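Local coordinates for particle-associated glycoside hydrolase (Acinetobacter phage Fri1, PDB 6C72), which degrades the capsular polysaccharide of Acinetobacter baumannii as the phage's tail spike, probably by cutting glycosidic bonds during virus entry, at residues 371-376 / 395-400; 421-426 / 440-445. All blocks are in the same frame, centred on the assembly; numbering follows the deposited sequence.

Contact 1 (371-376 / 395-400); sequences DCIVDN and SGRFTN. With ZN (zinc ion), chain N.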
ATOM      1  N   ASP A 371     -11.377   4.437 -10.117  1.00 30.46           N
ATOM      2  CA  ASP A 371     -10.181   3.880  -9.479  1.00 30.88           C
ATOM      3  C   ASP A 371     -10.413   2.461  -8.938  1.00 30.66           C
ATOM      4  O   ASP A 371     -10.149   2.155  -7.778  1.00 30.63           O
ATOM      5  CB  ASP A 371      -9.663   4.795  -8.366  1.00 31.33           C
ATOM      6  CG  ASP A 371      -8.182   4.556  -8.061  1.00 31.62           C
ATOM      7  OD1 ASP A 371      -7.448   4.051  -8.960  1.00 31.63           O
ATOM      8  OD2 ASP A 371      -7.764   4.800  -6.905  1.00 31.79           O
ATOM      9  N   CYS A 372     -10.863   1.583  -9.826  1.00 29.74           N
ATOM     10  CA  CYS A 372     -10.962   0.156  -9.531  1.00 29.40           C
ATOM     11  C   CYS A 372      -9.575  -0.498  -9.524  1.00 28.98           C
ATOM     12  O   CYS A 372      -8.813  -0.365 -10.487  1.00 29.38           O
ATOM     13  CB  CYS A 372     -11.862  -0.500 -10.574  1.00 27.98           C
ATOM     14  SG  CYS A 372     -11.761  -2.280 -10.693  1.00 26.09           S
ATOM     15  N   ILE A 373      -9.252  -1.219  -8.444  1.00 25.17           N
ATOM     16  CA  ILE A 373      -7.923  -1.795  -8.234  1.00 25.33           C
ATOM     17  C   ILE A 373      -8.034  -3.314  -8.085  1.00 24.82           C
ATOM     18  O   ILE A 373      -8.597  -3.811  -7.097  1.00 25.12           O
ATOM     19  CB  ILE A 373      -7.236  -1.189  -6.999  1.00 26.59           C
ATOM     20  CG1 ILE A 373      -6.948   0.308  -7.205  1.00 27.34           C
ATOM     21  CG2 ILE A 373      -5.960  -1.958  -6.672  1.00 26.96           C
ATOM     22  CD1 ILE A 373      -5.934   0.595  -8.264  1.00 27.23           C
ATOM     23  N   VAL A 374      -7.441  -4.044  -9.021  1.00 24.28           N
ATOM     24  CA  VAL A 374      -7.322  -5.496  -8.955  1.00 24.03           C
ATOM     25  C   VAL A 374      -5.860  -5.844  -9.242  1.00 24.36           C
ATOM     26  O   VAL A 374      -5.374  -5.626 -10.362  1.00 24.12           O
ATOM     27  CB  VAL A 374      -8.247  -6.210  -9.948  1.00 23.24           C
ATOM     28  CG1 VAL A 374      -8.082  -7.743  -9.799  1.00 23.25           C
ATOM     29  CG2 VAL A 374      -9.697  -5.754  -9.779  1.00 23.10           C
ATOM     30  N   ASP A 375      -5.155  -6.373  -8.243  1.00 25.12           N
ATOM     31  CA  ASP A 375      -3.719  -6.577  -8.379  1.00 25.77           C
ATOM     32  C   ASP A 375      -3.299  -7.915  -7.784  1.00 26.28           C
ATOM     33  O   ASP A 375      -3.656  -8.232  -6.645  1.00 26.80           O
ATOM     34  CB  ASP A 375      -2.959  -5.428  -7.710  1.00 26.79           C
ATOM     35  CG  ASP A 375      -1.470  -5.579  -7.818  1.00 27.71           C
ATOM     36  OD1 ASP A 375      -0.918  -5.208  -8.880  1.00 27.58           O
ATOM     37  OD2 ASP A 375      -0.849  -6.077  -6.849  1.00 28.75           O
ATOM     38  N   ASN A 376      -2.528  -8.685  -8.561  1.00 26.33           N
ATOM     39  CA  ASN A 376      -1.981  -9.976  -8.138  1.00 27.04           C
ATOM     40  C   ASN A 376      -3.080 -10.923  -7.662  1.00 26.75           C
ATOM     41  O   ASN A 376      -2.922 -11.650  -6.679  1.00 27.62           O
ATOM     42  CB  ASN A 376      -0.886  -9.804  -7.085  1.00 28.47           C
ATOM     43  CG  ASN A 376       0.483  -9.566  -7.711  1.00 29.18           C
ATOM     44  OD1 ASN A 376       1.136 -10.510  -8.166  1.00 29.61           O
ATOM     45  ND2 ASN A 376       0.919  -8.305  -7.750  1.00 29.48           N
ATOM     46  N   SER A 395     -12.176   4.188 -14.401  1.00 26.54           N
ATOM     47  CA  SER A 395     -10.723   4.186 -14.388  1.00 26.53           C
ATOM     48  C   SER A 395     -10.242   3.110 -13.435  1.00 25.85           C
ATOM     49  O   SER A 395     -10.996   2.612 -12.589  1.00 25.62           O
ATOM     50  CB  SER A 395     -10.165   5.542 -13.955  1.00 27.74           C
ATOM     51  OG  SER A 395     -10.607   5.856 -12.661  1.00 28.23           O
ATOM     52  N   GLY A 396      -8.968   2.797 -13.549  1.00 28.11           N
ATOM     53  CA  GLY A 396      -8.349   1.898 -12.610  1.00 28.66           C
ATOM     54  C   GLY A 396      -7.159   1.181 -13.215  1.00 28.85           C
ATOM     55  O   GLY A 396      -6.722   1.474 -14.328  1.00 28.62           O
ATOM     56  N   ARG A 397      -6.663   0.224 -12.436  1.00 24.99           N
ATOM     57  CA  ARG A 397      -5.473  -0.551 -12.737  1.00 24.97           C
ATOM     58  C   ARG A 397      -5.788  -2.014 -12.466  1.00 24.27           C
ATOM     59  O   ARG A 397      -6.177  -2.376 -11.347  1.00 24.29           O
ATOM     60  CB  ARG A 397      -4.291  -0.081 -11.887  1.00 25.99           C
ATOM     61  CG  ARG A 397      -3.974   1.381 -12.084  1.00 26.93           C
ATOM     62  CD  ARG A 397      -2.851   1.846 -11.189  1.00 28.19           C
ATOM     63  NE  ARG A 397      -1.621   1.092 -11.433  1.00 28.44           N
ATOM     64  CZ  ARG A 397      -0.715   1.400 -12.364  1.00 28.99           C
ATOM     65  NH1 ARG A 397      -0.893   2.455 -13.161  1.00 29.33           N
ATOM     66  NH2 ARG A 397       0.382   0.654 -12.495  1.00 29.38           N
ATOM     67  N   PHE A 398      -5.686  -2.830 -13.509  1.00 23.82           N
ATOM     68  CA  PHE A 398      -5.860  -4.279 -13.469  1.00 23.36           C
ATOM     69  C   PHE A 398      -4.487  -4.876 -13.777  1.00 23.80           C
ATOM     70  O   PHE A 398      -4.132  -5.085 -14.936  1.00 24.00           O
ATOM     71  CB  PHE A 398      -6.920  -4.700 -14.472  1.00 22.82           C
ATOM     72  CG  PHE A 398      -7.331  -6.138 -14.368  1.00 22.51           C
ATOM     73  CD1 PHE A 398      -8.363  -6.513 -13.536  1.00 22.30           C
ATOM     74  CD2 PHE A 398      -6.721  -7.109 -15.151  1.00 22.63           C
ATOM     75  CE1 PHE A 398      -8.762  -7.845 -13.455  1.00 22.20           C
ATOM     76  CE2 PHE A 398      -7.121  -8.434 -15.074  1.00 22.55           C
ATOM     77  CZ  PHE A 398      -8.142  -8.804 -14.215  1.00 22.33           C
ATOM     78  N   THR A 399      -3.705  -5.130 -12.731  1.00 24.64           N
ATOM     79  CA  THR A 399      -2.287  -5.420 -12.872  1.00 25.61           C
ATOM     80  C   THR A 399      -1.916  -6.772 -12.272  1.00 25.32           C
ATOM     81  O   THR A 399      -2.432  -7.170 -11.215  1.00 25.26           O
ATOM     82  CB  THR A 399      -1.440  -4.328 -12.209  1.00 26.06           C
ATOM     83  OG1 THR A 399      -1.938  -4.081 -10.888  1.00 26.17           O
ATOM     84  CG2 THR A 399      -1.448  -3.021 -13.030  1.00 26.65           C
ATOM     85  N   ASN A 400      -1.029  -7.484 -12.973  1.00 29.55           N
ATOM     86  CA  ASN A 400      -0.381  -8.668 -12.431  1.00 29.51           C
ATOM     87  C   ASN A 400      -1.389  -9.720 -11.988  1.00 28.82           C
ATOM     88  O   ASN A 400      -1.165 -10.420 -11.010  1.00 28.55           O
ATOM     89  CB  ASN A 400       0.544  -8.306 -11.275  1.00 29.55           C
ATOM     90  CG  ASN A 400       1.632  -7.345 -11.695  1.00 30.19           C
ATOM     91  OD1 ASN A 400       1.759  -6.248 -11.139  1.00 30.26           O
ATOM     92  ND2 ASN A 400       2.426  -7.744 -12.688  1.00 30.62           N
TER
HETATM   93 ZN    ZN N 811      -5.421   5.129  -6.608  1.00 66.69          ZN
HETATM   94  O   HOH W   1      -4.602   3.974  -8.255  1.00 39.53           O
HETATM   95  O   HOH W   2      -6.073   3.503  -5.717  1.00 51.76           O
HETATM   96  O   HOH W   3      -6.441   5.500  -4.876  1.00 51.86           O
HETATM   97  O   HOH W   4      -3.415   4.825  -6.182  1.00 38.90           O
HETATM   98  O   HOH W   5      -4.367   7.084  -7.706  1.00 48.70           O

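Contact 2 (421-426 / 440-445); sequences FLIEGN and TQASFG. With ZN (zinc ion), chain I.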
ATOM      1  N   PHE A 421      -8.713   2.875 -17.712  1.00 29.00           N
ATOM      2  CA  PHE A 421      -8.632   1.541 -17.115  1.00 28.60           C
ATOM      3  C   PHE A 421      -7.424   0.827 -17.728  1.00 28.75           C
ATOM      4  O   PHE A 421      -7.433   0.486 -18.917  1.00 28.25           O
ATOM      5  CB  PHE A 421      -9.933   0.774 -17.367  1.00 27.58           C
ATOM      6  CG  PHE A 421     -10.042  -0.536 -16.625  1.00 27.06           C
ATOM      7  CD1 PHE A 421     -10.272  -0.565 -15.256  1.00 27.31           C
ATOM      8  CD2 PHE A 421      -9.950  -1.740 -17.300  1.00 26.42           C
ATOM      9  CE1 PHE A 421     -10.386  -1.776 -14.570  1.00 26.77           C
ATOM     10  CE2 PHE A 421     -10.066  -2.951 -16.615  1.00 26.02           C
ATOM     11  CZ  PHE A 421     -10.285  -2.965 -15.245  1.00 26.08           C
ATOM     12  N   LEU A 422      -6.379   0.621 -16.928  1.00 25.01           N
ATOM     13  CA  LEU A 422      -5.108   0.094 -17.407  1.00 25.27           C
ATOM     14  C   LEU A 422      -5.011  -1.405 -17.146  1.00 24.60           C
ATOM     15  O   LEU A 422      -5.167  -1.856 -16.005  1.00 24.26           O
ATOM     16  CB  LEU A 422      -3.934   0.820 -16.746  1.00 26.12           C
ATOM     17  CG  LEU A 422      -2.530   0.311 -17.108  1.00 26.66           C
ATOM     18  CD1 LEU A 422      -2.298   0.383 -18.618  1.00 27.09           C
ATOM     19  CD2 LEU A 422      -1.467   1.107 -16.382  1.00 27.73           C
ATOM     20  N   ILE A 423      -4.715  -2.160 -18.201  1.00 24.65           N
ATOM     21  CA  ILE A 423      -4.580  -3.612 -18.163  1.00 24.28           C
ATOM     22  C   ILE A 423      -3.124  -3.937 -18.491  1.00 25.00           C
ATOM     23  O   ILE A 423      -2.683  -3.771 -19.638  1.00 25.63           O
ATOM     24  CB  ILE A 423      -5.549  -4.287 -19.142  1.00 24.02           C
ATOM     25  CG1 ILE A 423      -6.992  -3.950 -18.740  1.00 23.50           C
ATOM     26  CG2 ILE A 423      -5.286  -5.798 -19.233  1.00 23.94           C
ATOM     27  CD1 ILE A 423      -8.032  -4.516 -19.652  1.00 23.48           C
ATOM     28  N   GLU A 424      -2.377  -4.389 -17.487  1.00 31.77           N
ATOM     29  CA  GLU A 424      -0.925  -4.446 -17.569  1.00 32.40           C
ATOM     30  C   GLU A 424      -0.378  -5.563 -16.683  1.00 32.80           C
ATOM     31  O   GLU A 424      -0.843  -5.750 -15.557  1.00 32.77           O
ATOM     32  CB  GLU A 424      -0.336  -3.101 -17.149  1.00 32.68           C
ATOM     33  CG  GLU A 424       1.155  -3.093 -16.905  1.00 33.18           C
ATOM     34  CD  GLU A 424       1.653  -1.707 -16.514  1.00 33.42           C
ATOM     35  OE1 GLU A 424       1.425  -1.305 -15.348  1.00 33.49           O
ATOM     36  OE2 GLU A 424       2.250  -1.017 -17.379  1.00 33.54           O
ATOM     37  N   GLY A 425       0.636  -6.270 -17.185  1.00 26.98           N
ATOM     38  CA  GLY A 425       1.329  -7.273 -16.409  1.00 27.44           C
ATOM     39  C   GLY A 425       0.556  -8.543 -16.125  1.00 26.81           C
ATOM     40  O   GLY A 425       0.978  -9.316 -15.263  1.00 27.22           O
ATOM     41  N   ASN A 426      -0.567  -8.774 -16.804  1.00 26.03           N
ATOM     42  CA  ASN A 426      -1.453  -9.893 -16.525  1.00 25.53           C
ATOM     43  C   ASN A 426      -1.042 -11.145 -17.303  1.00 26.20           C
ATOM     44  O   ASN A 426      -0.385 -11.073 -18.341  1.00 26.89           O
ATOM     45  CB  ASN A 426      -2.896  -9.516 -16.854  1.00 24.62           C
ATOM     46  CG  ASN A 426      -3.382  -8.325 -16.034  1.00 24.12           C
ATOM     47  OD1 ASN A 426      -3.748  -8.473 -14.864  1.00 23.89           O
ATOM     48  ND2 ASN A 426      -3.350  -7.139 -16.625  1.00 24.16           N
ATOM     49  N   THR A 440     -11.223  -2.582 -27.165  1.00 35.30           N
ATOM     50  CA  THR A 440     -11.048  -1.342 -27.912  1.00 35.53           C
ATOM     51  C   THR A 440     -11.104  -0.108 -27.025  1.00 35.32           C
ATOM     52  O   THR A 440     -10.902   1.000 -27.518  1.00 35.61           O
ATOM     53  CB  THR A 440     -12.104  -1.210 -29.031  1.00 35.80           C
ATOM     54  OG1 THR A 440     -13.381  -0.888 -28.465  1.00 35.57           O
ATOM     55  CG2 THR A 440     -12.226  -2.493 -29.837  1.00 36.16           C
ATOM     56  N   GLN A 441     -11.370  -0.274 -25.734  1.00 30.43           N
ATOM     57  CA  GLN A 441     -11.548   0.834 -24.811  1.00 30.39           C
ATOM     58  C   GLN A 441     -10.391   0.997 -23.846  1.00 30.58           C
ATOM     59  O   GLN A 441      -9.934   2.116 -23.622  1.00 31.00           O
ATOM     60  CB  GLN A 441     -12.829   0.644 -24.000  1.00 30.09           C
ATOM     61  CG  GLN A 441     -14.100   0.661 -24.800  1.00 30.17           C
ATOM     62  CD  GLN A 441     -15.286   0.322 -23.926  1.00 30.06           C
ATOM     63  OE1 GLN A 441     -15.160  -0.430 -22.953  1.00 29.86           O
ATOM     64  NE2 GLN A 441     -16.443   0.880 -24.255  1.00 30.31           N
ATOM     65  N   ALA A 442      -9.934  -0.094 -23.239  1.00 26.50           N
ATOM     66  CA  ALA A 442      -8.959   0.001 -22.171  1.00 25.95           C
ATOM     67  C   ALA A 442      -7.570   0.321 -22.717  1.00 26.63           C
ATOM     68  O   ALA A 442      -7.273   0.138 -23.900  1.00 27.38           O
ATOM     69  CB  ALA A 442      -8.904  -1.305 -21.376  1.00 24.98           C
ATOM     70  N   SER A 443      -6.712   0.798 -21.821  1.00 26.59           N
ATOM     71  CA  SER A 443      -5.296   0.880 -22.102  1.00 27.34           C
ATOM     72  C   SER A 443      -4.660  -0.458 -21.761  1.00 27.29           C
ATOM     73  O   SER A 443      -4.925  -1.025 -20.697  1.00 27.19           O
ATOM     74  CB  SER A 443      -4.637   2.008 -21.313  1.00 28.07           C
ATOM     75  OG  SER A 443      -4.972   3.260 -21.877  1.00 28.65           O
ATOM     76  N   PHE A 444      -3.835  -0.960 -22.678  1.00 27.91           N
ATOM     77  CA  PHE A 444      -3.107  -2.209 -22.510  1.00 28.33           C
ATOM     78  C   PHE A 444      -1.615  -1.904 -22.518  1.00 29.29           C
ATOM     79  O   PHE A 444      -1.110  -1.288 -23.464  1.00 29.50           O
ATOM     80  CB  PHE A 444      -3.422  -3.187 -23.646  1.00 28.06           C
ATOM     81  CG  PHE A 444      -4.810  -3.754 -23.606  1.00 27.20           C
ATOM     82  CD1 PHE A 444      -5.877  -3.046 -24.148  1.00 26.82           C
ATOM     83  CD2 PHE A 444      -5.043  -5.011 -23.068  1.00 27.20           C
ATOM     84  CE1 PHE A 444      -7.168  -3.577 -24.114  1.00 26.34           C
ATOM     85  CE2 PHE A 444      -6.324  -5.548 -23.032  1.00 26.50           C
ATOM     86  CZ  PHE A 444      -7.387  -4.837 -23.553  1.00 25.84           C
ATOM     87  N   GLY A 445      -0.918  -2.337 -21.478  1.00 27.86           N
ATOM     88  CA  GLY A 445       0.532  -2.384 -21.476  1.00 28.91           C
ATOM     89  C   GLY A 445       1.036  -3.743 -21.915  1.00 29.18           C
ATOM     90  O   GLY A 445       0.396  -4.451 -22.699  1.00 28.96           O
TER
HETATM   91 ZN    ZN I 806       3.306   0.191 -15.695  1.00 53.95          ZN
HETATM   92  O   HOH W   6       4.629   1.064 -17.589  1.00 25.37           O
HETATM   93  O   HOH W   7       1.814   1.688 -14.875  1.00 45.27           O

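Contact 1 (371-376 / 395-400)
D375 and T399 meet through a short side-chain bond on one face of a parallel strand pair, 372-375 with 396-399. CB of D375 lies 3.6 Å from T399 OG1; chi1 of -180° sets CG anti to the backbone N, 3.4 Å from that same oxygen. At the tip the carboxylate divides its work. OD1 accepts the T399 hydroxyl at 2.5 Å through its anti lone pair, while OD2 takes N376 ND2 at 3.0 Å from above the carboxylate plane, 46° out of it. Aspartate suits this place because its two oxygens can hold two donors.

The opposite face is apolar: V374 CB rests 3.6 Å from F398 CD1, and F411 meets that ring edge-to-face. Backbone bonds zip the strands together, such as V374 N to R397 O at 3.1 Å. G396 has backbone angles hardly open to other residues, and a beta carbon there would strike C372 O. Just before the first strand, D371 OD2 binds a zinc ion at 2.4 Å, five waters completing the shell.

Past the strands, N376 and N400 run alongside each other in the same direction, their amide planes 24° apart. Such asparagines, aligned one above the other in the left-handed helical backbone region at the ends of successive parallel strands, are typical of the corners of a parallel beta-helix.

Contact 2 (421-426 / 440-445)
A442 turns its methyl group toward the preceding coil, where CB rests against two neighbouring side chains, F421 and I423. It lies 3.7 Å from I423 CD1 and meets the F421 ring at its edge, near the ring plane. Alanine suits this buried spot: its methyl reaches both side chains and F421 O, 3.4 Å from CB, and carries no further atoms to be placed beside them.

At S443 the chain becomes a strand parallel to 422-424. Its NH bonds to F421 O and its carbonyl receives I423 N at 2.7 Å, so both the N-H and the C=O of this residue are tied to the same neighbouring strand, as in parallel pairing. S443 CB touches L422 CD1 on one face of the pair. The hydroxyl serves other parts of the chain, bonding to G419 O and R461 N, which gives this buried polar group its partners.

F444 points to the other face and lies alongside I423. CG stands anti to the carbonyl carbon (chi1 -71°), and the CD2-CE2 side of the ring meets the branched isoleucine: CD2 is 3.9 Å from I423 CG2, and CE2 is equally near I423 CD1. I456 and F411 extend this apolar cluster.

G445 ends the pairing by giving its NH to I423 O at 2.9 Å; N447 ND2 is a second donor to that oxygen. A beta carbon on G445 would point at the first strand and crowd E424 OE2. E424 itself reaches outward on an extended chain, and both its carboxylate oxygens chelate a zinc ion, OE2 at 2.3 Å, with two waters as further ligands.

Short parallel strands joined by in-register backbone bonds, with large apolar residues packed coil upon coil inside, characterise the parallel beta-helix of phage tailspikes.

Contacts 1 and 2 follow one another along the chain, their centres about 10 Å apart, and join successive coils of one parallel beta-helix. Strand 396-399 pairs directly with 422-424, through probable hydrogen bonds from F398 N to L422 O at 2.7 Å and from L422 N to G396 O at 2.8 Å. The coils repeat a theme: V374 O, F398 O and I423 O each accept an asparagine ND2, from N401, N426 and N447 respectively. The two zinc ions sit 13.5 Å apart, ZN to ZN, with R397 packing against E424. Both contacts also reach the second subunit, where T343 bonds to N376 and K370 to G425 O, tying the coils into the trimer.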